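Local structure of fatty acid amide hydrolase (Candida albicans, 6KVR) at residues Lys11-Lys16 against Glu427-Tyr432; Leu415-Lys420 against Glu477-Ser482; Arg276-Gly281 against Glu321-Ser326; Leu270-Lys275 against Pro293-Pro298. The protein probably hydrolyses monocarboxylic acid amides to the carboxylate and ammonium. All blocks are in the same frame, centred on the assembly; numbering follows the deposited sequence.

Interaction 4 is the most central of the four: it pairs two neighbouring strands in the middle of the sheet and is largely apolar. Interaction 3 adjoins it, Ile277 and Val279 packing on Ala296, but it joins two loops through a buried carboxylate, hydroxyls and water, and it reaches the second subunit. Interactions 1 and 2 lie side by side in another part of the fold and meet at the start of helix 417-423, Leu14 touching Lys420 and the preceding Leu415. Interaction 1 is partly buried, rests on one backbone bond and a small methyl contact, and also borders the second subunit; interaction 2 is more buried and combines leucine packing with an ammonium-phenol bond.

Interaction 1. Residues Lys11-Lys16 against Glu427-Tyr432; sequences KDPLDK and EGAKHY
The side chain of Lys11 starts out toward the 427-432 loop and then turns away from it. Its CG lies beside the backbone N, and bends at chi2 (-61°) and chi4 carry the ammonium end off, so Lys11 CB does the touching, 3.6 Å from Gly428 N. Asp12 is set differently: CG is anti to its backbone N, and the methyl of Ala429 sits over the flat face of the Asp12 carboxylate, with Asp12 CG 3.8 Å from Ala429 CB. The charge itself is served elsewhere. Asp12 OD1 is bonded by Tyr17 OH and Asn401 ND2, whereas OD2 accepts from Leu14 N at 2.9 Å, an Asx turn within the N-terminal loop. Residues Glu427-Lys430 form a type II' beta turn with Gly428, at positive phi (48°), in its second position; Lys430 N closes it onto Glu427 O at 3.0 Å. A CB on Gly428 would clash with Lys11 O, so this close approach, like the phi, suits glycine. The turn offers Ala429 N to residues 11-16, and a hydrogen bond of 3.1 Å runs to Lys11 O, nearly straight at 168° but reaching the oxygen from above the carbonyl plane. Pro13 adds a looser touch, its CD 4.4 Å from Ala429 CB. Glu427 points away from the contact, and the end of Lys430, extended throughout, leads off to it in a salt bridge of 3.0 Å between Lys430 NZ and Glu427 OE1. His431 and Tyr432 meet residues 433-435 of the second subunit, while Asn424 accepts from the backbone N of Lys11 and of Asp12.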
loop_
_atom_site.group_PDB
_atom_site.type_symbol
_atom_site.label_atom_id
_atom_site.label_comp_id
_atom_site.label_asym_id
_atom_site.label_seq_id
_atom_site.Cartn_x
_atom_site.Cartn_y
_atom_site.Cartn_z
ATOM N N LYS A 11 -26.224 14.372 -11.027
ATOM C CA LYS A 11 -25.689 13.927 -9.749
ATOM C C LYS A 11 -25.091 15.060 -8.930
ATOM O O LYS A 11 -25.004 14.935 -7.705
ATOM C CB LYS A 11 -24.620 12.836 -9.964
ATOM C CG LYS A 11 -25.108 11.600 -10.734
ATOM C CD LYS A 11 -26.244 10.893 -9.992
ATOM C CE LYS A 11 -26.382 9.434 -10.409
ATOM N NZ LYS A 11 -26.009 9.255 -11.848
ATOM N N ASP A 12 -24.674 16.149 -9.572
ATOM C CA ASP A 12 -24.139 17.318 -8.879
ATOM C C ASP A 12 -24.811 18.519 -9.533
ATOM O O ASP A 12 -24.676 18.710 -10.760
ATOM C CB ASP A 12 -22.608 17.370 -8.985
ATOM C CG ASP A 12 -21.973 18.523 -8.177
ATOM O OD1 ASP A 12 -20.816 18.346 -7.691
ATOM O OD2 ASP A 12 -22.613 19.595 -8.021
ATOM N N PRO A 13 -25.553 19.337 -8.784
ATOM C CA PRO A 13 -26.252 20.465 -9.416
ATOM C C PRO A 13 -25.316 21.547 -9.927
ATOM O O PRO A 13 -25.722 22.328 -10.799
ATOM C CB PRO A 13 -27.174 20.985 -8.301
ATOM C CG PRO A 13 -26.541 20.524 -7.014
ATOM C CD PRO A 13 -25.843 19.226 -7.340
ATOM N N LEU A 14 -24.077 21.610 -9.430
ATOM C CA LEU A 14 -23.063 22.526 -9.961
ATOM C C LEU A 14 -23.448 23.997 -9.750
ATOM O O LEU A 14 -23.171 24.855 -10.590
ATOM C CB LEU A 14 -22.798 22.252 -11.444
ATOM C CG LEU A 14 -22.385 20.848 -11.904
ATOM C CD1 LEU A 14 -22.393 20.812 -13.416
ATOM C CD2 LEU A 14 -21.006 20.453 -11.368
ATOM N N ASP A 15 -24.091 24.305 -8.624
ATOM C CA ASP A 15 -24.598 25.651 -8.388
ATOM C C ASP A 15 -23.801 26.439 -7.356
ATOM O O ASP A 15 -24.150 27.589 -7.078
ATOM C CB ASP A 15 -26.076 25.597 -7.972
ATOM C CG ASP A 15 -26.320 24.707 -6.765
ATOM O OD1 ASP A 15 -25.353 24.155 -6.195
ATOM O OD2 ASP A 15 -27.499 24.565 -6.374
ATOM N N LYS A 16 -22.751 25.866 -6.781
ATOM C CA LYS A 16 -21.918 26.556 -5.807
ATOM C C LYS A 16 -20.465 26.561 -6.254
ATOM O O LYS A 16 -19.552 26.459 -5.431
ATOM C CB LYS A 16 -22.041 25.916 -4.419
ATOM C CG LYS A 16 -23.433 26.023 -3.780
ATOM C CD LYS A 16 -23.466 25.576 -2.295
ATOM C CE LYS A 16 -23.035 24.108 -2.118
ATOM N NZ LYS A 16 -23.570 23.460 -0.871
ATOM N N GLU A 427 -21.877 9.102 -7.831
ATOM C CA GLU A 427 -23.042 9.757 -7.260
ATOM C C GLU A 427 -22.805 11.256 -7.068
ATOM O O GLU A 427 -23.457 11.884 -6.228
ATOM C CB GLU A 427 -23.443 9.078 -5.946
ATOM C CG GLU A 427 -23.754 7.572 -6.101
ATOM C CD GLU A 427 -24.365 6.942 -4.848
ATOM O OE1 GLU A 427 -25.445 7.392 -4.415
ATOM O OE2 GLU A 427 -23.779 5.978 -4.301
ATOM N N GLY A 428 -21.874 11.837 -7.832
ATOM C CA GLY A 428 -21.607 13.264 -7.819
ATOM C C GLY A 428 -21.448 13.888 -6.446
ATOM O O GLY A 428 -20.510 13.563 -5.707
ATOM N N ALA A 429 -22.366 14.790 -6.087
ATOM C CA ALA A 429 -22.220 15.543 -4.850
ATOM C C ALA A 429 -22.670 14.775 -3.612
ATOM O O ALA A 429 -22.691 15.357 -2.522
ATOM C CB ALA A 429 -22.993 16.865 -4.938
ATOM N N LYS A 430 -23.040 13.503 -3.730
ATOM C CA LYS A 430 -23.375 12.736 -2.536
ATOM C C LYS A 430 -22.093 12.426 -1.765
ATOM O O LYS A 430 -21.133 11.881 -2.323
ATOM C CB LYS A 430 -24.105 11.450 -2.895
ATOM C CG LYS A 430 -24.025 10.415 -1.784
ATOM C CD LYS A 430 -24.874 9.190 -2.086
ATOM C CE LYS A 430 -24.521 8.059 -1.127
ATOM N NZ LYS A 430 -24.983 6.721 -1.579
ATOM N N HIS A 431 -22.060 12.809 -0.495
ATOM C CA HIS A 431 -20.874 12.652 0.339
ATOM C C HIS A 431 -21.017 11.346 1.121
ATOM O O HIS A 431 -21.833 11.251 2.037
ATOM C CB HIS A 431 -20.717 13.864 1.256
ATOM C CG HIS A 431 -19.349 14.017 1.852
ATOM N ND1 HIS A 431 -18.939 15.178 2.480
ATOM C CD2 HIS A 431 -18.306 13.159 1.937
ATOM C CE1 HIS A 431 -17.700 15.028 2.917
ATOM N NE2 HIS A 431 -17.293 13.808 2.606
ATOM N N TYR A 432 -20.234 10.343 0.744
ATOM C CA TYR A 432 -20.296 9.029 1.372
ATOM C C TYR A 432 -19.858 9.086 2.835
ATOM O O TYR A 432 -19.023 9.905 3.228
ATOM C CB TYR A 432 -19.383 8.058 0.625
ATOM C CG TYR A 432 -19.977 7.412 -0.609
ATOM C CD1 TYR A 432 -20.559 8.169 -1.610
ATOM C CD2 TYR A 432 -19.911 6.034 -0.785
ATOM C CE1 TYR A 432 -21.093 7.571 -2.740
ATOM C CE2 TYR A 432 -20.427 5.426 -1.915
ATOM C CZ TYR A 432 -21.023 6.198 -2.886
ATOM O OH TYR A 432 -21.547 5.584 -4.002
#

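Interaction 2. Residues Leu415-Lys420 against Glu477-Ser482; sequences LTKLTK and EVYNWS
The phenol ring of Tyr479 is approached at its edge, near the ring plane, by Lys417 NZ, while Leu418 CD2 reaches it obliquely, 4.1 Å from CE1. Lys417 arrives from helix 417-423 with CG anti to the backbone N (chi1 175°) and the rest of the chain extended, so that it crosses the tyrosine side chain at about a right angle and meets it tip to tip. NZ donates to Tyr479 OH at 2.8 Å, and it is also bonded to the carbonyl of Glu476, so two oxygens of the same loop hold the ammonium. The carboxylate of Glu477 is too far for a salt bridge, with OE1 5.4 Å from Lys417 NZ, but its field would probably favour the charged lysine. Next on the helix, Leu418 spreads its two methyls over the loop. Leu418 CD1 lies 3.7 Å from Val478 O and 4.0 Å from Val478 CG1, the branch that stands between the backbone N and carbonyl carbon of its own residue. Beyond the contact, Asn480 OD1 takes Ser482 N in an Asx turn leading into helix 482-490. The loop contacts both helix 417-423, where Trp421 NE1 bonds Tyr479 O, and helix 522-529, whose Leu523 and Leu526 pack on the tyrosine and whose Glu527 accepts from the backbone of Tyr479 and Asn480.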
loop_
_atom_site.group_PDB
_atom_site.type_symbol
_atom_site.label_atom_id
_atom_site.label_comp_id
_atom_site.label_asym_id
_atom_site.label_seq_id
_atom_site.Cartn_x
_atom_site.Cartn_y
_atom_site.Cartn_z
ATOM N N LEU A 415 -16.763 26.733 -15.243
ATOM C CA LEU A 415 -16.610 25.290 -15.388
ATOM C C LEU A 415 -16.482 24.893 -16.856
ATOM O O LEU A 415 -17.276 25.312 -17.703
ATOM C CB LEU A 415 -17.801 24.584 -14.754
ATOM C CG LEU A 415 -17.852 24.724 -13.226
ATOM C CD1 LEU A 415 -19.025 23.951 -12.668
ATOM C CD2 LEU A 415 -16.559 24.242 -12.593
ATOM N N THR A 416 -15.468 24.089 -17.152
ATOM C CA THR A 416 -15.290 23.489 -18.469
ATOM C C THR A 416 -16.331 22.383 -18.707
ATOM O O THR A 416 -16.911 21.822 -17.770
ATOM C CB THR A 416 -13.850 22.974 -18.549
ATOM O OG1 THR A 416 -12.969 24.075 -18.854
ATOM C CG2 THR A 416 -13.675 21.821 -19.503
ATOM N N LYS A 417 -16.584 22.085 -19.983
ATOM C CA LYS A 417 -17.569 21.063 -20.337
ATOM C C LYS A 417 -17.218 19.701 -19.732
ATOM O O LYS A 417 -18.067 19.040 -19.119
ATOM C CB LYS A 417 -17.685 20.950 -21.862
ATOM C CG LYS A 417 -18.612 19.824 -22.310
ATOM C CD LYS A 417 -18.584 19.607 -23.811
ATOM C CE LYS A 417 -19.091 18.210 -24.139
ATOM N NZ LYS A 417 -18.826 17.863 -25.552
ATOM N N LEU A 418 -15.983 19.247 -19.919
ATOM C CA LEU A 418 -15.651 17.935 -19.368
ATOM C C LEU A 418 -15.465 17.971 -17.860
ATOM O O LEU A 418 -15.383 16.906 -17.244
ATOM C CB LEU A 418 -14.405 17.351 -20.056
ATOM C CG LEU A 418 -14.688 16.917 -21.506
ATOM C CD1 LEU A 418 -13.510 16.184 -22.153
ATOM C CD2 LEU A 418 -15.988 16.076 -21.600
ATOM N N THR A 419 -15.425 19.161 -17.255
ATOM C CA THR A 419 -15.395 19.269 -15.798
ATOM C C THR A 419 -16.773 18.978 -15.224
ATOM O O THR A 419 -16.906 18.199 -14.274
ATOM C CB THR A 419 -14.912 20.663 -15.380
ATOM O OG1 THR A 419 -13.488 20.723 -15.480
ATOM C CG2 THR A 419 -15.312 20.996 -13.960
ATOM N N LYS A 420 -17.808 19.594 -15.805
ATOM C CA LYS A 420 -19.185 19.217 -15.506
ATOM C C LYS A 420 -19.382 17.710 -15.663
ATOM O O LYS A 420 -20.061 17.069 -14.856
ATOM C CB LYS A 420 -20.137 19.978 -16.431
ATOM C CG LYS A 420 -20.045 21.508 -16.317
ATOM C CD LYS A 420 -21.005 22.197 -17.305
ATOM C CE LYS A 420 -21.150 23.686 -17.022
ATOM N NZ LYS A 420 -21.988 24.385 -18.053
ATOM N N GLU A 477 -14.651 16.048 -26.255
ATOM C CA GLU A 477 -15.606 15.033 -26.706
ATOM C C GLU A 477 -15.094 13.629 -26.390
ATOM O O GLU A 477 -15.111 12.729 -27.234
ATOM C CB GLU A 477 -15.899 15.198 -28.205
ATOM C CG GLU A 477 -16.865 16.352 -28.503
ATOM C CD GLU A 477 -17.318 16.404 -29.955
ATOM O OE1 GLU A 477 -18.178 15.585 -30.350
ATOM O OE2 GLU A 477 -16.843 17.305 -30.686
ATOM N N VAL A 478 -14.621 13.422 -25.162
ATOM C CA VAL A 478 -14.217 12.094 -24.722
ATOM C C VAL A 478 -14.805 11.854 -23.335
ATOM O O VAL A 478 -14.510 12.595 -22.388
ATOM C CB VAL A 478 -12.686 11.906 -24.745
ATOM C CG1 VAL A 478 -11.950 13.078 -24.080
ATOM C CG2 VAL A 478 -12.295 10.580 -24.133
ATOM N N TYR A 479 -15.641 10.817 -23.224
ATOM C CA TYR A 479 -16.538 10.589 -22.103
ATOM C C TYR A 479 -16.311 9.272 -21.378
ATOM O O TYR A 479 -16.534 9.203 -20.165
ATOM C CB TYR A 479 -17.991 10.620 -22.589
ATOM C CG TYR A 479 -18.325 11.825 -23.452
ATOM C CD1 TYR A 479 -18.648 13.051 -22.873
ATOM C CD2 TYR A 479 -18.315 11.734 -24.832
ATOM C CE1 TYR A 479 -18.946 14.156 -23.649
ATOM C CE2 TYR A 479 -18.611 12.829 -25.626
ATOM C CZ TYR A 479 -18.929 14.032 -25.029
ATOM O OH TYR A 479 -19.220 15.108 -25.815
ATOM N N ASN A 480 -15.894 8.222 -22.080
ATOM C CA ASN A 480 -15.755 6.893 -21.504
ATOM C C ASN A 480 -14.291 6.582 -21.214
ATOM O O ASN A 480 -13.472 6.499 -22.142
ATOM C CB ASN A 480 -16.326 5.837 -22.445
ATOM C CG ASN A 480 -15.937 4.450 -22.033
ATOM O OD1 ASN A 480 -16.101 4.075 -20.876
ATOM N ND2 ASN A 480 -15.381 3.691 -22.958
ATOM N N TRP A 481 -13.977 6.346 -19.943
ATOM C CA TRP A 481 -12.633 5.962 -19.517
ATOM C C TRP A 481 -12.463 4.447 -19.275
ATOM O O TRP A 481 -11.417 4.025 -18.754
ATOM C CB TRP A 481 -12.271 6.691 -18.225
ATOM C CG TRP A 481 -12.303 8.186 -18.249
ATOM C CD1 TRP A 481 -12.686 9.004 -19.280
ATOM C CD2 TRP A 481 -11.949 9.050 -17.159
ATOM N NE1 TRP A 481 -12.584 10.324 -18.898
ATOM C CE2 TRP A 481 -12.137 10.380 -17.602
ATOM C CE3 TRP A 481 -11.486 8.825 -15.853
ATOM C CZ2 TRP A 481 -11.857 11.485 -16.793
ATOM C CZ3 TRP A 481 -11.219 9.926 -15.043
ATOM C CH2 TRP A 481 -11.403 11.242 -15.525
ATOM N N SER A 482 -13.462 3.627 -19.612
ATOM C CA SER A 482 -13.475 2.250 -19.115
ATOM C C SER A 482 -12.209 1.478 -19.491
ATOM O O SER A 482 -11.747 0.633 -18.707
ATOM C CB SER A 482 -14.720 1.514 -19.631
ATOM O OG SER A 482 -14.709 1.445 -21.050
#

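Interaction 3. Residues Arg276-Gly281 against Glu321-Ser326; sequences RISVKG and ESDSTS
With OG of Ser278 anti to its backbone N (chi1 -179°) and CG of Asp323 likewise anti to its own (chi1 171°), the hydroxyl of one loop and the carboxylate of the other are brought head to head. Ser278 OG donates to Asp323 OD2 over a short 2.5 Å, meeting the oxygen from above the carboxylate plane. The same hydroxyl oxygen accepts from Lys280 N at 3.0 Å, an ST turn that fixes its rotation. Asp323 is locked in a matching way: OD1 takes Thr325 N at 3.0 Å, an Asx turn at the head of the type I beta turn Asp323-Ser326. A water bridges Val279 N to Asp323 OD2, at 2.8 Å from the latter, and another links Ser326 OG to Ile277 O, weakly at the carbonyl. Lys280 runs out fully extended; its NZ lies 3.5 Å from Ser322 O and is bound in a salt bridge to Asp449 of the second subunit, which also accepts from Ser324 N. Behind the contact, Ile277 rests on helix 303-317, whose Tyr313 bonds Ser278 N. The buried carboxylate is therefore met by a hydroxyl, a backbone N-H and a water, donors that probably keep Asp323 ionised and compensate its burial; Lys280 NZ, 5.7 Å from Asp323 OD1 and already paired with Asp449 of the second subunit, could add only a modest effect.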
loop_
_atom_site.group_PDB
_atom_site.type_symbol
_atom_site.label_atom_id
_atom_site.label_comp_id
_atom_site.label_asym_id
_atom_site.label_seq_id
_atom_site.Cartn_x
_atom_site.Cartn_y
_atom_site.Cartn_z
ATOM N N ARG A 276 5.647 2.856 -6.227
ATOM C CA ARG A 276 7.036 2.756 -6.642
ATOM C C ARG A 276 7.636 4.129 -6.938
ATOM O O ARG A 276 8.759 4.421 -6.514
ATOM C CB ARG A 276 7.147 1.843 -7.873
ATOM C CG ARG A 276 6.579 0.448 -7.670
ATOM C CD ARG A 276 7.080 -0.553 -8.722
ATOM N NE ARG A 276 8.422 -1.056 -8.440
ATOM C CZ ARG A 276 8.980 -2.107 -9.033
ATOM N NH1 ARG A 276 8.315 -2.841 -9.910
ATOM N NH2 ARG A 276 10.245 -2.421 -8.745
ATOM N N ILE A 277 6.886 4.988 -7.624
ATOM C CA ILE A 277 7.298 6.343 -7.957
ATOM C C ILE A 277 6.506 7.294 -7.062
ATOM O O ILE A 277 5.294 7.123 -6.895
ATOM C CB ILE A 277 7.076 6.629 -9.462
ATOM C CG1 ILE A 277 8.152 5.921 -10.297
ATOM C CG2 ILE A 277 7.199 8.086 -9.776
ATOM C CD1 ILE A 277 7.967 4.460 -10.441
ATOM N N SER A 278 7.186 8.272 -6.465
ATOM C CA SER A 278 6.509 9.200 -5.558
ATOM C C SER A 278 5.576 10.175 -6.281
ATOM O O SER A 278 5.907 10.717 -7.343
ATOM C CB SER A 278 7.533 10.005 -4.766
ATOM O OG SER A 278 6.867 10.893 -3.880
ATOM N N VAL A 279 4.403 10.415 -5.680
ATOM C CA VAL A 279 3.522 11.509 -6.082
ATOM C C VAL A 279 3.520 12.634 -5.058
ATOM O O VAL A 279 2.733 13.572 -5.182
ATOM C CB VAL A 279 2.080 11.033 -6.355
ATOM C CG1 VAL A 279 2.047 10.017 -7.496
ATOM C CG2 VAL A 279 1.457 10.447 -5.097
ATOM N N LYS A 280 4.390 12.571 -4.054
ATOM C CA LYS A 280 4.432 13.603 -3.023
ATOM C C LYS A 280 4.889 14.954 -3.586
ATOM O O LYS A 280 5.897 15.040 -4.291
ATOM C CB LYS A 280 5.356 13.157 -1.883
ATOM C CG LYS A 280 5.496 14.178 -0.776
ATOM C CD LYS A 280 6.454 13.712 0.316
ATOM C CE LYS A 280 6.766 14.844 1.293
ATOM N NZ LYS A 280 7.607 14.292 2.388
ATOM N N GLY A 281 4.152 16.013 -3.261
ATOM C CA GLY A 281 4.583 17.358 -3.599
ATOM C C GLY A 281 3.995 17.908 -4.886
ATOM O O GLY A 281 4.700 18.051 -5.885
ATOM N N GLU A 321 13.680 7.141 0.717
ATOM C CA GLU A 321 14.486 7.929 1.643
ATOM C C GLU A 321 13.906 9.317 1.911
ATOM O O GLU A 321 14.261 9.935 2.920
ATOM C CB GLU A 321 15.917 8.027 1.115
ATOM C CG GLU A 321 16.696 6.740 1.353
ATOM C CD GLU A 321 18.185 6.855 1.051
ATOM O OE1 GLU A 321 18.648 7.943 0.648
ATOM O OE2 GLU A 321 18.889 5.837 1.218
ATOM N N SER A 322 13.019 9.823 1.047
ATOM C CA SER A 322 12.366 11.102 1.308
ATOM C C SER A 322 10.843 11.044 1.248
ATOM O O SER A 322 10.193 12.027 1.624
ATOM C CB SER A 322 12.872 12.185 0.331
ATOM O OG SER A 322 13.117 11.677 -0.968
ATOM N N ASP A 323 10.260 9.931 0.816
ATOM C CA ASP A 323 8.815 9.741 0.760
ATOM C C ASP A 323 8.527 8.385 1.382
ATOM O O ASP A 323 8.845 7.341 0.794
ATOM C CB ASP A 323 8.301 9.820 -0.678
ATOM C CG ASP A 323 6.833 9.411 -0.823
ATOM O OD1 ASP A 323 6.111 9.255 0.197
ATOM O OD2 ASP A 323 6.395 9.265 -1.996
ATOM N N SER A 324 7.922 8.411 2.573
ATOM C CA SER A 324 7.709 7.193 3.342
ATOM C C SER A 324 6.742 6.237 2.646
ATOM O O SER A 324 6.814 5.023 2.869
ATOM C CB SER A 324 7.188 7.561 4.730
ATOM O OG SER A 324 7.108 6.398 5.528
ATOM N N THR A 325 5.833 6.760 1.810
ATOM C CA THR A 325 4.903 5.923 1.052
ATOM C C THR A 325 5.616 5.083 -0.006
ATOM O O THR A 325 5.122 4.011 -0.387
ATOM C CB THR A 325 3.853 6.811 0.376
ATOM O OG1 THR A 325 3.178 7.596 1.364
ATOM C CG2 THR A 325 2.829 5.976 -0.390
ATOM N N SER A 326 6.760 5.547 -0.505
ATOM C CA SER A 326 7.416 4.844 -1.597
ATOM C C SER A 326 8.076 3.561 -1.102
ATOM O O SER A 326 8.764 3.558 -0.078
ATOM C CB SER A 326 8.443 5.755 -2.261
ATOM O OG SER A 326 7.785 6.749 -3.028
HETATM O O HOH W 1 5.239 6.430 -4.206
HETATM O O HOH W 2 3.846 9.178 -3.063
HETATM O O HOH W 3 10.604 14.965 1.208
#

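Interaction 4. Residues Leu270-Lys275 against Pro293-Pro298; sequences LRPTTK and PAVAGP
Val295 carries the dense part of this contact, its two methyls wedged into the chain that leaves strand 268-271. Val295 CG1 sits 3.6 Å from Pro272 CD and equally close to CG of Arg271, which it crosses at about a right angle; its CG2 reaches Thr274 CA at 3.5 Å. A chi1 of 119°, away from the staggered positions, is consistent with crowding. Pro272 CG also presses on Ala296 O at 3.2 Å, and Thr274 CG2 meets Pro293 CG at 3.7 Å. The margins are looser: one water lies in plane at the guanidinium edge, weakly bound by Arg271 NH1 and donating to Pro293 O at 2.9 Å; a second, at another edge, joins Lys275 N to Ala294 O. Asp491 and Phe492 O hold Arg271 NH2, and Asp491 also accepts from Thr274 OG1. At the far end Leu270 N bonds Pro298 O at 3.1 Å, almost straight (170°) and nearly along the C=O axis. Strands 268-271 and 295-300 are antiparallel neighbours inside the mixed sheet of the amidase fold, and Ala294, just before strand 295-300, lies about 4 Å, side chain to side chain, from Ile254, a probable substrate-binding residue.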
loop_
_atom_site.group_PDB
_atom_site.type_symbol
_atom_site.label_atom_id
_atom_site.label_comp_id
_atom_site.label_asym_id
_atom_site.label_seq_id
_atom_site.Cartn_x
_atom_site.Cartn_y
_atom_site.Cartn_z
ATOM N N LEU A 270 4.203 4.548 -19.455
ATOM C CA LEU A 270 4.079 3.510 -18.436
ATOM C C LEU A 270 3.291 4.019 -17.239
ATOM O O LEU A 270 3.694 4.997 -16.599
ATOM C CB LEU A 270 5.452 3.036 -17.972
ATOM C CG LEU A 270 5.356 2.041 -16.813
ATOM C CD1 LEU A 270 4.643 0.758 -17.251
ATOM C CD2 LEU A 270 6.756 1.737 -16.260
ATOM N N ARG A 271 2.182 3.349 -16.933
ATOM C CA ARG A 271 1.548 3.485 -15.627
ATOM C C ARG A 271 2.102 2.412 -14.686
ATOM O O ARG A 271 1.738 1.236 -14.802
ATOM C CB ARG A 271 0.030 3.348 -15.732
ATOM C CG ARG A 271 -0.666 3.588 -14.398
ATOM C CD ARG A 271 -2.051 2.969 -14.261
ATOM N NE ARG A 271 -1.922 1.672 -13.633
ATOM C CZ ARG A 271 -2.010 1.422 -12.333
ATOM N NH1 ARG A 271 -2.403 2.346 -11.460
ATOM N NH2 ARG A 271 -1.678 0.216 -11.895
ATOM N N PRO A 272 2.979 2.751 -13.755
ATOM C CA PRO A 272 3.528 1.718 -12.867
ATOM C C PRO A 272 2.554 1.340 -11.755
ATOM O O PRO A 272 1.551 2.024 -11.498
ATOM C CB PRO A 272 4.800 2.358 -12.305
ATOM C CG PRO A 272 4.697 3.828 -12.604
ATOM C CD PRO A 272 3.604 4.070 -13.578
ATOM N N THR A 273 2.841 0.194 -11.130
ATOM C CA THR A 273 2.123 -0.195 -9.920
ATOM C C THR A 273 2.264 0.907 -8.885
ATOM O O THR A 273 3.315 1.554 -8.796
ATOM C CB THR A 273 2.680 -1.507 -9.333
ATOM O OG1 THR A 273 3.005 -2.430 -10.375
ATOM C CG2 THR A 273 1.635 -2.163 -8.414
ATOM N N THR A 274 1.217 1.116 -8.086
ATOM C CA THR A 274 1.273 2.190 -7.100
ATOM C C THR A 274 2.438 1.990 -6.141
ATOM O O THR A 274 2.879 0.864 -5.881
ATOM C CB THR A 274 -0.023 2.289 -6.294
ATOM O OG1 THR A 274 -0.310 1.019 -5.694
ATOM C CG2 THR A 274 -1.204 2.727 -7.179
ATOM N N LYS A 275 2.941 3.114 -5.630
ATOM C CA LYS A 275 3.902 3.202 -4.535
ATOM C C LYS A 275 5.321 2.830 -4.940
ATOM O O LYS A 275 6.144 2.543 -4.085
ATOM C CB LYS A 275 3.451 2.377 -3.326
ATOM C CG LYS A 275 2.026 2.731 -2.869
ATOM C CD LYS A 275 1.211 1.481 -2.543
ATOM C CE LYS A 275 1.120 1.222 -1.017
ATOM N NZ LYS A 275 0.772 -0.200 -0.629
ATOM N N PRO A 293 -5.457 5.060 -5.616
ATOM C CA PRO A 293 -4.396 6.071 -5.557
ATOM C C PRO A 293 -3.828 6.379 -6.934
ATOM O O PRO A 293 -3.720 5.508 -7.802
ATOM C CB PRO A 293 -3.341 5.434 -4.636
ATOM C CG PRO A 293 -3.618 3.978 -4.655
ATOM C CD PRO A 293 -5.089 3.811 -4.925
ATOM N N ALA A 294 -3.487 7.648 -7.123
ATOM C CA ALA A 294 -2.824 8.108 -8.323
ATOM C C ALA A 294 -1.404 7.553 -8.388
ATOM O O ALA A 294 -0.882 6.969 -7.438
ATOM C CB ALA A 294 -2.793 9.633 -8.363
ATOM N N VAL A 295 -0.774 7.753 -9.537
ATOM C CA VAL A 295 0.523 7.170 -9.829
ATOM C C VAL A 295 1.237 8.131 -10.761
ATOM O O VAL A 295 0.604 8.849 -11.537
ATOM C CB VAL A 295 0.327 5.760 -10.439
ATOM C CG1 VAL A 295 0.904 5.654 -11.849
ATOM C CG2 VAL A 295 0.847 4.692 -9.517
ATOM N N ALA A 296 2.556 8.182 -10.663
ATOM C CA ALA A 296 3.350 8.990 -11.565
ATOM C C ALA A 296 4.233 8.067 -12.392
ATOM O O ALA A 296 4.557 6.957 -11.970
ATOM C CB ALA A 296 4.198 10.007 -10.793
ATOM N N GLY A 297 4.620 8.509 -13.579
ATOM C CA GLY A 297 5.439 7.661 -14.413
ATOM C C GLY A 297 5.892 8.318 -15.701
ATOM O O GLY A 297 5.474 9.425 -16.039
ATOM N N PRO A 298 6.749 7.629 -16.454
ATOM C CA PRO A 298 7.436 8.261 -17.577
ATOM C C PRO A 298 6.689 8.083 -18.892
ATOM O O PRO A 298 5.891 7.161 -19.077
ATOM C CB PRO A 298 8.776 7.516 -17.612
ATOM C CG PRO A 298 8.406 6.125 -17.195
ATOM C CD PRO A 298 7.236 6.254 -16.217
HETATM O O HOH W 4 -3.530 4.970 -10.608
HETATM O O HOH W 5 1.462 5.841 -6.004
#